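Local coordinates for interferon-activable protein 202 (PDB 4L5R) that binds double-stranded DNA without sequence specificity and restrains the AIM2 inflammasome, probably by sequestering cytoplasmic DNA, at residues 36-41 / 57-62. Numbering follows the deposited sequence.
Sequences NMFHAT and DLKEKF. With NA (sodium ion), chain D.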
ATOM      1  N   ASN A  36      -6.753 -12.392  -5.228  1.00 27.74           N
ATOM      2  CA  ASN A  36      -7.179 -11.321  -4.326  1.00 27.37           C
ATOM      3  C   ASN A  36      -6.085 -10.889  -3.353  1.00 29.91           C
ATOM      4  O   ASN A  36      -5.086 -11.580  -3.184  1.00 32.67           O
ATOM      5  CB  ASN A  36      -8.473 -11.674  -3.588  1.00 29.87           C
ATOM      6  CG  ASN A  36      -8.425 -13.039  -2.948  1.00 35.58           C
ATOM      7  OD1 ASN A  36      -7.393 -13.456  -2.423  1.00 36.26           O
ATOM      8  ND2 ASN A  36      -9.551 -13.759  -2.996  1.00 44.05           N
ATOM      9  N   MET A  37      -6.266  -9.729  -2.734  1.00 28.18           N
ATOM     10  CA  MET A  37      -5.281  -9.217  -1.778  1.00 25.27           C
ATOM     11  C   MET A  37      -5.904  -8.080  -0.985  1.00 30.17           C
ATOM     12  O   MET A  37      -7.006  -7.621  -1.304  1.00 25.30           O
ATOM     13  CB  MET A  37      -4.043  -8.699  -2.520  1.00 25.37           C
ATOM     14  CG  MET A  37      -4.315  -7.458  -3.381  1.00 23.96           C
ATOM     15  SD  MET A  37      -2.815  -6.760  -4.130  1.00 30.62           S
ATOM     16  CE  MET A  37      -2.073  -5.980  -2.699  1.00 27.01           C
ATOM     17  N   PHE A  38      -5.204  -7.614   0.049  1.00 20.24           N
ATOM     18  CA  PHE A  38      -5.592  -6.380   0.687  1.00 21.02           C
ATOM     19  C   PHE A  38      -4.318  -5.669   1.127  1.00 22.55           C
ATOM     20  O   PHE A  38      -3.272  -6.311   1.291  1.00 20.05           O
ATOM     21  CB  PHE A  38      -6.619  -6.572   1.826  1.00 20.49           C
ATOM     22  CG  PHE A  38      -6.118  -7.383   3.016  1.00 22.74           C
ATOM     23  CD1 PHE A  38      -5.449  -6.768   4.057  1.00 23.07           C
ATOM     24  CD2 PHE A  38      -6.386  -8.740   3.109  1.00 28.70           C
ATOM     25  CE1 PHE A  38      -5.002  -7.501   5.169  1.00 33.89           C
ATOM     26  CE2 PHE A  38      -5.951  -9.480   4.211  1.00 27.80           C
ATOM     27  CZ  PHE A  38      -5.260  -8.852   5.240  1.00 25.20           C
ATOM     28  N   HIS A  39      -4.398  -4.353   1.240  1.00 18.37           N
ATOM     29  CA  HIS A  39      -3.279  -3.555   1.746  1.00 20.46           C
ATOM     30  C   HIS A  39      -3.394  -3.351   3.240  1.00 24.09           C
ATOM     31  O   HIS A  39      -4.491  -3.319   3.783  1.00 25.18           O
ATOM     32  CB  HIS A  39      -3.267  -2.177   1.079  1.00 19.05           C
ATOM     33  CG  HIS A  39      -2.962  -2.228  -0.379  1.00 22.50           C
ATOM     34  ND1 HIS A  39      -1.689  -2.446  -0.861  1.00 26.45           N
ATOM     35  CD2 HIS A  39      -3.765  -2.116  -1.465  1.00 20.99           C
ATOM     36  CE1 HIS A  39      -1.720  -2.463  -2.182  1.00 27.00           C
ATOM     37  NE2 HIS A  39      -2.969  -2.261  -2.573  1.00 25.70           N
ATOM     38  N   ALA A  40      -2.261  -3.153   3.907  1.00 24.26           N
ATOM     39  CA  ALA A  40      -2.313  -2.839   5.307  1.00 16.80           C
ATOM     40  C   ALA A  40      -1.072  -2.028   5.669  1.00 18.35           C
ATOM     41  O   ALA A  40      -0.117  -1.954   4.884  1.00 19.44           O
ATOM     42  CB  ALA A  40      -2.408  -4.128   6.153  1.00 20.60           C
ATOM     43  N   THR A  41      -1.135  -1.386   6.832  1.00 19.86           N
ATOM     44  CA  THR A  41       0.021  -0.691   7.435  1.00 17.42           C
ATOM     45  C   THR A  41       0.159  -1.232   8.859  1.00 20.42           C
ATOM     46  O   THR A  41      -0.841  -1.388   9.574  1.00 24.25           O
ATOM     47  CB  THR A  41      -0.209   0.821   7.470  1.00 18.18           C
ATOM     48  OG1 THR A  41      -0.293   1.319   6.120  1.00 24.15           O
ATOM     49  CG2 THR A  41       0.950   1.530   8.162  1.00 31.07           C
ATOM     50  N   ASP A  57      -7.452 -15.578   4.481  1.00 30.38           N
ATOM     51  CA  ASP A  57      -7.606 -16.089   5.837  1.00 36.05           C
ATOM     52  C   ASP A  57      -7.048 -15.135   6.892  1.00 35.61           C
ATOM     53  O   ASP A  57      -7.384 -15.236   8.065  1.00 30.23           O
ATOM     54  CB  ASP A  57      -6.914 -17.446   5.976  1.00 39.97           C
ATOM     55  CG  ASP A  57      -7.644 -18.552   5.235  1.00 52.50           C
ATOM     56  OD1 ASP A  57      -8.826 -18.354   4.872  1.00 54.55           O
ATOM     57  OD2 ASP A  57      -7.031 -19.617   5.019  1.00 56.86           O
ATOM     58  N   LEU A  58      -6.212 -14.196   6.476  1.00 33.21           N
ATOM     59  CA  LEU A  58      -5.597 -13.281   7.427  1.00 35.26           C
ATOM     60  C   LEU A  58      -6.395 -12.001   7.628  1.00 34.09           C
ATOM     61  O   LEU A  58      -6.072 -11.198   8.502  1.00 26.71           O
ATOM     62  CB  LEU A  58      -4.187 -12.925   6.969  1.00 37.03           C
ATOM     63  CG  LEU A  58      -3.261 -14.115   6.716  1.00 24.26           C
ATOM     64  CD1 LEU A  58      -1.921 -13.597   6.198  1.00 28.64           C
ATOM     65  CD2 LEU A  58      -3.074 -14.958   7.994  1.00 33.92           C
ATOM     66  N   LYS A  59      -7.429 -11.794   6.821  1.00 29.25           N
ATOM     67  CA  LYS A  59      -8.154 -10.527   6.876  1.00 32.36           C
ATOM     68  C   LYS A  59      -8.678 -10.300   8.294  1.00 36.10           C
ATOM     69  O   LYS A  59      -8.563  -9.205   8.843  1.00 33.03           O
ATOM     70  CB  LYS A  59      -9.270 -10.474   5.811  1.00 33.54           C
ATOM     71  CG  LYS A  59     -10.126  -9.200   5.804  1.00 36.72           C
ATOM     72  CD  LYS A  59      -9.307  -7.910   5.682  1.00 35.19           C
ATOM     73  CE  LYS A  59     -10.233  -6.692   5.782  1.00 33.65           C
ATOM     74  NZ  LYS A  59      -9.540  -5.392   6.021  1.00 37.92           N
ATOM     75  N   GLU A  60      -9.200 -11.354   8.914  1.00 32.17           N
ATOM     76  CA  GLU A  60      -9.737 -11.240  10.267  1.00 31.05           C
ATOM     77  C   GLU A  60      -8.662 -10.940  11.317  1.00 35.54           C
ATOM     78  O   GLU A  60      -8.961 -10.393  12.377  1.00 43.48           O
ATOM     79  CB  GLU A  60     -10.530 -12.508  10.641  1.00 34.97           C
ATOM     80  CG  GLU A  60      -9.673 -13.759  10.701  1.00 40.68           C
ATOM     81  CD  GLU A  60     -10.497 -15.032  10.836  1.00 58.97           C
ATOM     82  OE1 GLU A  60     -11.714 -14.931  11.108  1.00 59.71           O
ATOM     83  OE2 GLU A  60      -9.926 -16.131  10.659  1.00 53.44           O
ATOM     84  N   LYS A  61      -7.411 -11.262  11.005  1.00 32.99           N
ATOM     85  CA  LYS A  61      -6.306 -11.028  11.924  1.00 30.39           C
ATOM     86  C   LYS A  61      -5.751  -9.604  11.842  1.00 37.44           C
ATOM     87  O   LYS A  61      -5.132  -9.117  12.784  1.00 37.55           O
ATOM     88  CB  LYS A  61      -5.174 -12.031  11.678  1.00 39.15           C
ATOM     89  CG  LYS A  61      -5.483 -13.440  12.209  1.00 48.65           C
ATOM     90  CD  LYS A  61      -4.442 -14.458  11.770  1.00 50.05           C
ATOM     91  CE  LYS A  61      -4.783 -15.859  12.284  1.00 61.77           C
ATOM     92  NZ  LYS A  61      -4.512 -15.997  13.751  1.00 67.20           N
ATOM     93  N   PHE A  62      -5.972  -8.935  10.719  1.00 33.08           N
ATOM     94  CA  PHE A  62      -5.445  -7.581  10.563  1.00 34.86           C
ATOM     95  C   PHE A  62      -6.408  -6.531  11.104  1.00 33.01           C
ATOM     96  O   PHE A  62      -6.974  -5.730  10.359  1.00 32.98           O
ATOM     97  CB  PHE A  62      -5.043  -7.312   9.113  1.00 28.74           C
ATOM     98  CG  PHE A  62      -3.650  -7.766   8.794  1.00 35.26           C
ATOM     99  CD1 PHE A  62      -3.364  -9.113   8.641  1.00 29.65           C
ATOM    100  CD2 PHE A  62      -2.617  -6.845   8.679  1.00 28.88           C
ATOM    101  CE1 PHE A  62      -2.064  -9.536   8.371  1.00 31.50           C
ATOM    102  CE2 PHE A  62      -1.323  -7.257   8.400  1.00 25.34           C
ATOM    103  CZ  PHE A  62      -1.042  -8.602   8.251  1.00 27.28           C
TER
HETATM  104 NA    NA D 301      -4.438 -14.284  -3.370  1.00 47.65          NA
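The carbonyl oxygen of Leu58, which the Phe38 ring approaches with CZ at 4.1 Å, receives two backbone N-H groups of its own turn: Leu58 O lies 2.8 Å from Lys61 N, with a weak second bond from Phe62 N. Phe62 N also bonds to Lys59 O in this tight turn. Phe38 CG sits between its backbone N and carbonyl carbon (chi1 64°), which carries the ring out to the turn, Phe38 CE2 on its far side lying 3.6 Å from Lys59 CA. Over one ring face runs the Lys59 chain, bent at chi2, which sets CD 3.9 Å from the Phe38 centroid, almost on the ring normal, as a CH-pi contact. Beyond it, Lys59 NZ hydrogen-bonds to Thr25 O; at 5.1 Å from the Phe38 centroid its cation-pi attraction is weak at most. The Phe38 edge points into the face of Phe62, a T-shaped pair with planes at 74° and centroids 5.5 Å apart. Ala40 CB adds a contact at 3.7 Å to Phe62 CD2. An alanine in place of Phe38 would probably open a gap, leaving the Phe62 face and the Lys59 methylenes without their aromatic partner. On the strand's other face, His39, which mediates interaction with TP53BP1, bonds through NE2 to His192 O; residues 37-44 are required for homomultimerization. Asn36 O, with Phe54 O, binds sodium. Phe62, the Lys59 methylenes and the Leu58 backbone thus pack from the connection between strands 48-53 and 67-76 onto strand 35-43; Phe38, Ala40 and Phe62 belong to the interior of the first OB-fold barrel of this HIN-200 domain.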